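Local coordinates for NS3-like protein (Alongshan virus, PDB 6M40), which probably works as an ATP-driven RNA helicase, hydrolysing nucleoside triphosphates through the helicase part of a larger viral protein, at residues 163-175 and 297-311. Residues are numbered along the deposited sequence; the frame is centred on the assembly and turned at random.
Sequences SMDSNYPIVDRVY and RGRIGRRREGGYYRP
Y308 N gives its hydrogen to V171 O at 2.8 Å, and R173 N bonds Y308 O at 2.9 Å; V171 N to G306 O precedes them, and a weak R310 N to R173 O bond and then Y175 N to R310 O follow in this parallel ladder of 170-175 beside 306-311. On the face carrying I170 and D172, R297 reaches across: NH1 makes a salt bridge to D172 OD1 at 2.7 Å, with the carboxylate and guanidinium nearly coplanar (20° apart). I170 CG2 lies over one face of that guanidinium and the selenomethionine methyl of M164 over the other. CG2 also meets I300 CD1, an apolar contact on the same face of the sheet. This is the second RecA-like domain of an NS3-type helicase: 306-311 sits between 170-175 and strand 264-276, and the R297-I300 turn and the G301-R302 step after it fall in the QRxGRxGR sequence of motif VI, whose later arginines, equivalent to R299 and R302, approach the ATP phosphates in flaviviral relatives. Just past the turn, Y168 N bonds G301 O at 2.9 Å, while N167 ND2 meets a lone pair of R302 O in its carbonyl plane at 3.1 Å. On the other sheet face, Y175 puts CG between its backbone N and carbonyl carbon (chi1 65°), laying the ring over P311, whose CA sits 3.7 Å from the ring centroid in a CH-pi contact. Its hydroxyl bonds D267 O; Y308, from the I170 and D172 face, hydrogen-bonds the D267 carboxylate through its OH.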
ATOM      1  N   SER A 163      -5.028  14.899  -4.130  1.00 81.13           N
ATOM      2  CA  SER A 163      -4.052  15.976  -4.241  1.00 79.92           C
ATOM      3  C   SER A 163      -3.060  15.656  -5.354  1.00 84.74           C
ATOM      4  O   SER A 163      -2.386  14.624  -5.311  1.00 85.46           O
ATOM      5  CB  SER A 163      -3.312  16.176  -2.920  1.00 81.33           C
ATOM      6  OG  SER A 163      -4.221  16.325  -1.842  1.00 84.01           O
HETATM    7  N   MSE A 164      -2.966  16.544  -6.340  1.00 87.90           N
HETATM    8  CA  MSE A 164      -2.033  16.348  -7.446  1.00 88.33           C
HETATM    9  C   MSE A 164      -0.905  17.386  -7.447  1.00 89.22           C
HETATM   10  O   MSE A 164      -0.232  17.576  -8.459  1.00 90.74           O
HETATM   11  CB  MSE A 164      -2.768  16.410  -8.792  1.00 87.33           C
HETATM   12  CG  MSE A 164      -3.800  15.313  -9.018  1.00 83.32           C
HETATM   13 SE   MSE A 164      -3.030  13.574  -9.514  1.00101.44          SE
HETATM   14  CE  MSE A 164      -3.153  13.675 -11.468  1.00 79.60           C
ATOM     15  N   ASP A 165      -0.700  18.054  -6.315  1.00 90.77           N
ATOM     16  CA  ASP A 165       0.377  19.024  -6.179  1.00 97.94           C
ATOM     17  C   ASP A 165       1.664  18.326  -5.755  1.00 95.83           C
ATOM     18  O   ASP A 165       1.641  17.272  -5.117  1.00 93.96           O
ATOM     19  CB  ASP A 165       0.021  20.097  -5.149  1.00105.38           C
ATOM     20  CG  ASP A 165      -1.280  20.803  -5.465  1.00112.62           C
ATOM     21  OD1 ASP A 165      -1.624  20.921  -6.659  1.00116.84           O
ATOM     22  OD2 ASP A 165      -1.958  21.245  -4.515  1.00120.50           O
ATOM     23  N   SER A 166       2.793  18.930  -6.114  1.00 93.79           N
ATOM     24  CA  SER A 166       4.097  18.396  -5.749  1.00 92.61           C
ATOM     25  C   SER A 166       4.997  19.543  -5.304  1.00 91.64           C
ATOM     26  O   SER A 166       4.620  20.715  -5.365  1.00 95.30           O
ATOM     27  CB  SER A 166       4.718  17.614  -6.914  1.00 87.55           C
ATOM     28  OG  SER A 166       4.322  18.171  -8.153  1.00 84.99           O
ATOM     29  N   ASN A 167       6.204  19.191  -4.848  1.00 89.19           N
ATOM     30  CA  ASN A 167       7.192  20.212  -4.513  1.00 89.59           C
ATOM     31  C   ASN A 167       7.568  21.030  -5.741  1.00 86.59           C
ATOM     32  O   ASN A 167       7.502  22.263  -5.725  1.00 90.35           O
ATOM     33  CB  ASN A 167       8.437  19.564  -3.909  1.00 87.66           C
ATOM     34  CG  ASN A 167       8.197  19.042  -2.516  1.00 90.05           C
ATOM     35  OD1 ASN A 167       7.241  19.435  -1.850  1.00 92.10           O
ATOM     36  ND2 ASN A 167       9.070  18.157  -2.060  1.00 89.26           N
ATOM     37  N   TYR A 168       7.983  20.357  -6.808  1.00 82.74           N
ATOM     38  CA  TYR A 168       8.300  20.972  -8.083  1.00 85.48           C
ATOM     39  C   TYR A 168       7.152  20.771  -9.059  1.00 87.00           C
ATOM     40  O   TYR A 168       6.358  19.838  -8.916  1.00 85.03           O
ATOM     41  CB  TYR A 168       9.585  20.370  -8.664  1.00 83.55           C
ATOM     42  CG  TYR A 168      10.819  20.638  -7.836  1.00 81.82           C
ATOM     43  CD1 TYR A 168      11.107  19.867  -6.718  1.00 81.17           C
ATOM     44  CD2 TYR A 168      11.701  21.662  -8.171  1.00 82.58           C
ATOM     45  CE1 TYR A 168      12.230  20.108  -5.954  1.00 83.93           C
ATOM     46  CE2 TYR A 168      12.832  21.910  -7.410  1.00 81.50           C
ATOM     47  CZ  TYR A 168      13.090  21.126  -6.304  1.00 82.10           C
ATOM     48  OH  TYR A 168      14.206  21.354  -5.532  1.00 77.55           O
ATOM     49  N   PRO A 169       7.028  21.624 -10.074  1.00 91.37           N
ATOM     50  CA  PRO A 169       5.983  21.406 -11.078  1.00 91.23           C
ATOM     51  C   PRO A 169       6.159  20.058 -11.764  1.00 83.70           C
ATOM     52  O   PRO A 169       7.252  19.493 -11.824  1.00 80.63           O
ATOM     53  CB  PRO A 169       6.175  22.571 -12.060  1.00 89.30           C
ATOM     54  CG  PRO A 169       7.599  22.998 -11.870  1.00 91.66           C
ATOM     55  CD  PRO A 169       7.878  22.784 -10.406  1.00 86.30           C
ATOM     56  N   ILE A 170       5.045  19.538 -12.275  1.00 82.54           N
ATOM     57  CA  ILE A 170       5.025  18.319 -13.073  1.00 78.75           C
ATOM     58  C   ILE A 170       4.240  18.612 -14.341  1.00 79.72           C
ATOM     59  O   ILE A 170       3.198  19.276 -14.296  1.00 86.62           O
ATOM     60  CB  ILE A 170       4.391  17.138 -12.307  1.00 80.77           C
ATOM     61  CG1 ILE A 170       5.173  16.851 -11.025  1.00 78.96           C
ATOM     62  CG2 ILE A 170       4.346  15.898 -13.192  1.00 77.63           C
ATOM     63  CD1 ILE A 170       4.517  15.827 -10.126  1.00 77.09           C
ATOM     64  N   VAL A 171       4.737  18.117 -15.470  1.00 79.41           N
ATOM     65  CA  VAL A 171       4.102  18.326 -16.767  1.00 81.20           C
ATOM     66  C   VAL A 171       3.348  17.054 -17.126  1.00 78.54           C
ATOM     67  O   VAL A 171       3.929  15.963 -17.156  1.00 77.55           O
ATOM     68  CB  VAL A 171       5.134  18.692 -17.851  1.00 82.16           C
ATOM     69  CG1 VAL A 171       4.457  18.808 -19.210  1.00 87.35           C
ATOM     70  CG2 VAL A 171       5.846  19.985 -17.482  1.00 82.33           C
ATOM     71  N   ASP A 172       2.060  17.196 -17.412  1.00 78.82           N
ATOM     72  CA  ASP A 172       1.205  16.073 -17.776  1.00 79.67           C
ATOM     73  C   ASP A 172       1.056  16.026 -19.288  1.00 80.05           C
ATOM     74  O   ASP A 172       0.585  16.988 -19.905  1.00 82.29           O
ATOM     75  CB  ASP A 172      -0.163  16.196 -17.110  1.00 83.40           C
ATOM     76  CG  ASP A 172      -0.082  16.064 -15.615  1.00 79.18           C
ATOM     77  OD1 ASP A 172       0.270  14.965 -15.140  1.00 77.56           O
ATOM     78  OD2 ASP A 172      -0.336  17.068 -14.918  1.00 81.55           O
ATOM     79  N   ARG A 173       1.448  14.904 -19.878  1.00 79.33           N
ATOM     80  CA  ARG A 173       1.362  14.691 -21.308  1.00 81.03           C
ATOM     81  C   ARG A 173       0.623  13.385 -21.552  1.00 80.87           C
ATOM     82  O   ARG A 173       0.248  12.673 -20.617  1.00 82.78           O
ATOM     83  CB  ARG A 173       2.755  14.693 -21.945  1.00 85.15           C
ATOM     84  CG  ARG A 173       3.472  16.023 -21.790  1.00 95.22           C
ATOM     85  CD  ARG A 173       4.845  15.987 -22.423  1.00102.85           C
ATOM     86  NE  ARG A 173       5.578  17.233 -22.227  1.00114.07           N
ATOM     87  CZ  ARG A 173       6.803  17.454 -22.687  1.00123.71           C
ATOM     88  NH1 ARG A 173       7.435  16.512 -23.375  1.00118.08           N
ATOM     89  NH2 ARG A 173       7.401  18.617 -22.461  1.00121.61           N
ATOM     90  N   VAL A 174       0.411  13.075 -22.827  1.00 86.03           N
ATOM     91  CA  VAL A 174      -0.463  11.979 -23.218  1.00 81.05           C
ATOM     92  C   VAL A 174       0.111  11.314 -24.458  1.00 85.26           C
ATOM     93  O   VAL A 174       0.275  11.966 -25.496  1.00 93.40           O
ATOM     94  CB  VAL A 174      -1.895  12.465 -23.491  1.00 81.40           C
ATOM     95  CG1 VAL A 174      -2.669  11.404 -24.213  1.00 86.47           C
ATOM     96  CG2 VAL A 174      -2.588  12.839 -22.187  1.00 84.35           C
ATOM     97  N   TYR A 175       0.401  10.021 -24.355  1.00 84.01           N
ATOM     98  CA  TYR A 175       0.814   9.207 -25.487  1.00 86.55           C
ATOM     99  C   TYR A 175      -0.372   8.385 -25.969  1.00 91.94           C
ATOM    100  O   TYR A 175      -1.131   7.839 -25.165  1.00 92.79           O
ATOM    101  CB  TYR A 175       1.977   8.292 -25.100  1.00 85.30           C
ATOM    102  CG  TYR A 175       1.633   7.249 -24.060  1.00 89.55           C
ATOM    103  CD1 TYR A 175       1.099   6.025 -24.434  1.00 87.59           C
ATOM    104  CD2 TYR A 175       1.851   7.482 -22.709  1.00 81.99           C
ATOM    105  CE1 TYR A 175       0.783   5.072 -23.501  1.00 86.73           C
ATOM    106  CE2 TYR A 175       1.539   6.526 -21.763  1.00 83.59           C
ATOM    107  CZ  TYR A 175       1.003   5.321 -22.162  1.00 87.45           C
ATOM    108  OH  TYR A 175       0.680   4.351 -21.232  1.00 72.43           O
ATOM    109  N   ARG A 297       2.249   8.929 -10.121  1.00 72.65           N
ATOM    110  CA  ARG A 297       2.674  10.267 -10.515  1.00 69.14           C
ATOM    111  C   ARG A 297       3.560  10.882  -9.442  1.00 65.49           C
ATOM    112  O   ARG A 297       4.667  11.343  -9.725  1.00 71.25           O
ATOM    113  CB  ARG A 297       1.455  11.152 -10.768  1.00 75.12           C
ATOM    114  CG  ARG A 297       1.737  12.379 -11.630  1.00 76.46           C
ATOM    115  CD  ARG A 297       0.476  13.206 -11.831  1.00 76.49           C
ATOM    116  NE  ARG A 297       0.444  14.373 -10.950  1.00 78.58           N
ATOM    117  CZ  ARG A 297       0.545  15.635 -11.359  1.00 78.08           C
ATOM    118  NH1 ARG A 297       0.666  15.913 -12.650  1.00 80.55           N
ATOM    119  NH2 ARG A 297       0.509  16.622 -10.475  1.00 82.66           N
ATOM    120  N   GLY A 298       3.112  10.843  -8.187  1.00 66.83           N
ATOM    121  CA  GLY A 298       3.809  11.495  -7.100  1.00 65.10           C
ATOM    122  C   GLY A 298       5.259  11.099  -6.900  1.00 70.34           C
ATOM    123  O   GLY A 298       5.862  11.496  -5.898  1.00 76.89           O
ATOM    124  N   ARG A 299       5.838  10.306  -7.804  1.00 68.18           N
ATOM    125  CA  ARG A 299       7.232   9.935  -7.640  1.00 71.13           C
ATOM    126  C   ARG A 299       8.199  10.964  -8.220  1.00 73.09           C
ATOM    127  O   ARG A 299       9.368  10.970  -7.838  1.00 72.93           O
ATOM    128  CB  ARG A 299       7.483   8.562  -8.272  1.00 72.50           C
ATOM    129  CG  ARG A 299       6.786   7.394  -7.556  1.00 77.17           C
ATOM    130  CD  ARG A 299       7.224   7.236  -6.096  1.00 77.85           C
ATOM    131  NE  ARG A 299       8.416   6.406  -5.928  1.00 85.05           N
ATOM    132  CZ  ARG A 299       9.009   6.180  -4.757  1.00 91.12           C
ATOM    133  NH1 ARG A 299       8.535   6.733  -3.649  1.00 89.69           N
ATOM    134  NH2 ARG A 299      10.080   5.403  -4.688  1.00 89.58           N
ATOM    135  N   ILE A 300       7.752  11.854  -9.104  1.00 70.85           N
ATOM    136  CA  ILE A 300       8.692  12.602  -9.929  1.00 72.47           C
ATOM    137  C   ILE A 300       8.840  14.046  -9.468  1.00 80.84           C
ATOM    138  O   ILE A 300       9.877  14.662  -9.712  1.00 81.91           O
ATOM    139  CB  ILE A 300       8.305  12.584 -11.430  1.00 75.83           C
ATOM    140  CG1 ILE A 300       6.904  12.006 -11.656  1.00 71.82           C
ATOM    141  CG2 ILE A 300       9.335  11.847 -12.244  1.00 77.08           C
ATOM    142  CD1 ILE A 300       5.902  13.032 -12.130  1.00 72.99           C
ATOM    143  N   GLY A 301       7.800  14.623  -8.875  1.00 79.77           N
ATOM    144  CA  GLY A 301       7.876  16.034  -8.570  1.00 79.41           C
ATOM    145  C   GLY A 301       8.547  16.370  -7.264  1.00 75.88           C
ATOM    146  O   GLY A 301       8.489  17.533  -6.861  1.00 76.66           O
ATOM    147  N   ARG A 302       9.192  15.411  -6.596  1.00 76.53           N
ATOM    148  CA  ARG A 302       9.604  15.637  -5.215  1.00 83.53           C
ATOM    149  C   ARG A 302      10.888  16.452  -5.135  1.00 86.16           C
ATOM    150  O   ARG A 302      10.957  17.441  -4.396  1.00 85.99           O
ATOM    151  CB  ARG A 302       9.794  14.306  -4.487  1.00 86.80           C
ATOM    152  CG  ARG A 302       8.935  13.154  -4.984  1.00 88.23           C
ATOM    153  CD  ARG A 302       9.334  11.858  -4.286  1.00 91.34           C
ATOM    154  NE  ARG A 302       8.711  11.650  -2.980  1.00100.61           N
ATOM    155  CZ  ARG A 302       7.466  11.212  -2.810  1.00 95.42           C
ATOM    156  NH1 ARG A 302       6.691  10.982  -3.864  1.00 89.12           N
ATOM    157  NH2 ARG A 302       6.989  11.017  -1.586  1.00104.23           N
ATOM    158  N   ARG A 303      11.922  16.045  -5.873  1.00 87.02           N
ATOM    159  CA  ARG A 303      13.231  16.676  -5.795  1.00 89.55           C
ATOM    160  C   ARG A 303      13.621  17.407  -7.069  1.00 87.82           C
ATOM    161  O   ARG A 303      14.712  17.987  -7.129  1.00 88.83           O
ATOM    162  CB  ARG A 303      14.308  15.631  -5.480  1.00101.88           C
ATOM    163  CG  ARG A 303      14.087  14.845  -4.203  1.00114.61           C
ATOM    164  CD  ARG A 303      15.388  14.186  -3.770  1.00132.71           C
ATOM    165  NE  ARG A 303      15.220  12.781  -3.414  1.00143.77           N
ATOM    166  CZ  ARG A 303      16.214  11.899  -3.368  1.00147.50           C
ATOM    167  NH1 ARG A 303      17.451  12.273  -3.663  1.00156.08           N
ATOM    168  NH2 ARG A 303      15.968  10.640  -3.032  1.00148.35           N
ATOM    169  N   ARG A 304      12.765  17.402  -8.082  1.00 84.56           N
ATOM    170  CA  ARG A 304      13.156  17.858  -9.406  1.00 82.49           C
ATOM    171  C   ARG A 304      11.908  18.020 -10.247  1.00 82.57           C
ATOM    172  O   ARG A 304      10.942  17.266 -10.089  1.00 82.84           O
ATOM    173  CB  ARG A 304      14.091  16.851 -10.078  1.00 83.62           C
ATOM    174  CG  ARG A 304      15.482  17.330 -10.326  1.00 87.19           C
ATOM    175  CD  ARG A 304      16.079  16.551 -11.476  1.00 94.02           C
ATOM    176  NE  ARG A 304      16.114  15.109 -11.243  1.00101.05           N
ATOM    177  CZ  ARG A 304      16.933  14.511 -10.384  1.00110.44           C
ATOM    178  NH1 ARG A 304      17.765  15.235  -9.649  1.00112.38           N
ATOM    179  NH2 ARG A 304      16.913  13.192 -10.250  1.00113.54           N
ATOM    180  N   GLU A 305      11.943  18.988 -11.157  1.00 87.61           N
ATOM    181  CA  GLU A 305      10.965  18.996 -12.232  1.00 90.21           C
ATOM    182  C   GLU A 305      10.844  17.588 -12.803  1.00 84.02           C
ATOM    183  O   GLU A 305      11.810  16.815 -12.828  1.00 80.79           O
ATOM    184  CB  GLU A 305      11.368  19.987 -13.324  1.00 94.57           C
ATOM    185  CG  GLU A 305      11.613  21.398 -12.805  1.00106.56           C
ATOM    186  CD  GLU A 305      10.591  22.412 -13.290  1.00112.77           C
ATOM    187  OE1 GLU A 305       9.749  22.076 -14.146  1.00116.73           O
ATOM    188  OE2 GLU A 305      10.624  23.559 -12.799  1.00124.72           O
ATOM    189  N   GLY A 306       9.640  17.236 -13.221  1.00 76.75           N
ATOM    190  CA  GLY A 306       9.429  15.923 -13.794  1.00 77.29           C
ATOM    191  C   GLY A 306       8.224  15.924 -14.698  1.00 76.19           C
ATOM    192  O   GLY A 306       7.325  16.761 -14.569  1.00 75.21           O
ATOM    193  N   GLY A 307       8.218  14.977 -15.629  1.00 75.26           N
ATOM    194  CA  GLY A 307       7.128  14.813 -16.570  1.00 77.91           C
ATOM    195  C   GLY A 307       6.383  13.520 -16.304  1.00 79.14           C
ATOM    196  O   GLY A 307       6.961  12.549 -15.815  1.00 78.64           O
ATOM    197  N   TYR A 308       5.088  13.520 -16.619  1.00 76.74           N
ATOM    198  CA  TYR A 308       4.209  12.383 -16.366  1.00 72.60           C
ATOM    199  C   TYR A 308       3.469  12.029 -17.643  1.00 72.07           C
ATOM    200  O   TYR A 308       2.729  12.858 -18.184  1.00 75.21           O
ATOM    201  CB  TYR A 308       3.216  12.700 -15.246  1.00 75.72           C
ATOM    202  CG  TYR A 308       2.230  11.578 -14.969  1.00 72.44           C
ATOM    203  CD1 TYR A 308       2.665  10.356 -14.479  1.00 70.92           C
ATOM    204  CD2 TYR A 308       0.865  11.746 -15.183  1.00 76.41           C
ATOM    205  CE1 TYR A 308       1.774   9.333 -14.221  1.00 74.57           C
ATOM    206  CE2 TYR A 308      -0.030  10.729 -14.928  1.00 75.51           C
ATOM    207  CZ  TYR A 308       0.432   9.520 -14.444  1.00 74.42           C
ATOM    208  OH  TYR A 308      -0.447   8.492 -14.185  1.00 68.50           O
ATOM    209  N   TYR A 309       3.642  10.792 -18.098  1.00 72.42           N
ATOM    210  CA  TYR A 309       3.051  10.302 -19.338  1.00 75.62           C
ATOM    211  C   TYR A 309       2.034   9.211 -19.009  1.00 74.12           C
ATOM    212  O   TYR A 309       2.406   8.124 -18.559  1.00 71.50           O
ATOM    213  CB  TYR A 309       4.144   9.789 -20.273  1.00 78.09           C
ATOM    214  CG  TYR A 309       5.159  10.855 -20.610  1.00 78.97           C
ATOM    215  CD1 TYR A 309       6.259  11.088 -19.790  1.00 78.79           C
ATOM    216  CD2 TYR A 309       5.011  11.639 -21.743  1.00 76.36           C
ATOM    217  CE1 TYR A 309       7.185  12.072 -20.101  1.00 81.22           C
ATOM    218  CE2 TYR A 309       5.921  12.613 -22.057  1.00 83.19           C
ATOM    219  CZ  TYR A 309       7.009  12.831 -21.238  1.00 84.08           C
ATOM    220  OH  TYR A 309       7.912  13.817 -21.571  1.00 83.96           O
ATOM    221  N   ARG A 310       0.749   9.509 -19.234  1.00 75.73           N
ATOM    222  CA  ARG A 310      -0.357   8.568 -19.150  1.00 77.12           C
ATOM    223  C   ARG A 310      -0.936   8.332 -20.544  1.00 81.63           C
ATOM    224  O   ARG A 310      -0.840   9.206 -21.410  1.00 82.00           O
ATOM    225  CB  ARG A 310      -1.467   9.093 -18.233  1.00 79.78           C
ATOM    226  CG  ARG A 310      -2.380  10.103 -18.913  1.00 89.23           C
ATOM    227  CD  ARG A 310      -3.425  10.668 -17.968  1.00 94.81           C
ATOM    228  NE  ARG A 310      -4.112  11.806 -18.573  1.00 98.39           N
ATOM    229  CZ  ARG A 310      -3.646  13.052 -18.555  1.00100.53           C
ATOM    230  NH1 ARG A 310      -2.489  13.321 -17.966  1.00102.40           N
ATOM    231  NH2 ARG A 310      -4.334  14.026 -19.132  1.00105.19           N
ATOM    232  N   PRO A 311      -1.558   7.181 -20.798  1.00 83.25           N
ATOM    233  CA  PRO A 311      -2.147   6.962 -22.126  1.00 82.26           C
ATOM    234  C   PRO A 311      -3.400   7.799 -22.328  1.00 83.93           C
ATOM    235  O   PRO A 311      -4.196   7.994 -21.407  1.00 80.17           O
ATOM    236  CB  PRO A 311      -2.461   5.463 -22.143  1.00 80.24           C
ATOM    237  CG  PRO A 311      -2.573   5.072 -20.713  1.00 73.33           C
ATOM    238  CD  PRO A 311      -1.664   5.987 -19.937  1.00 73.78           C
TER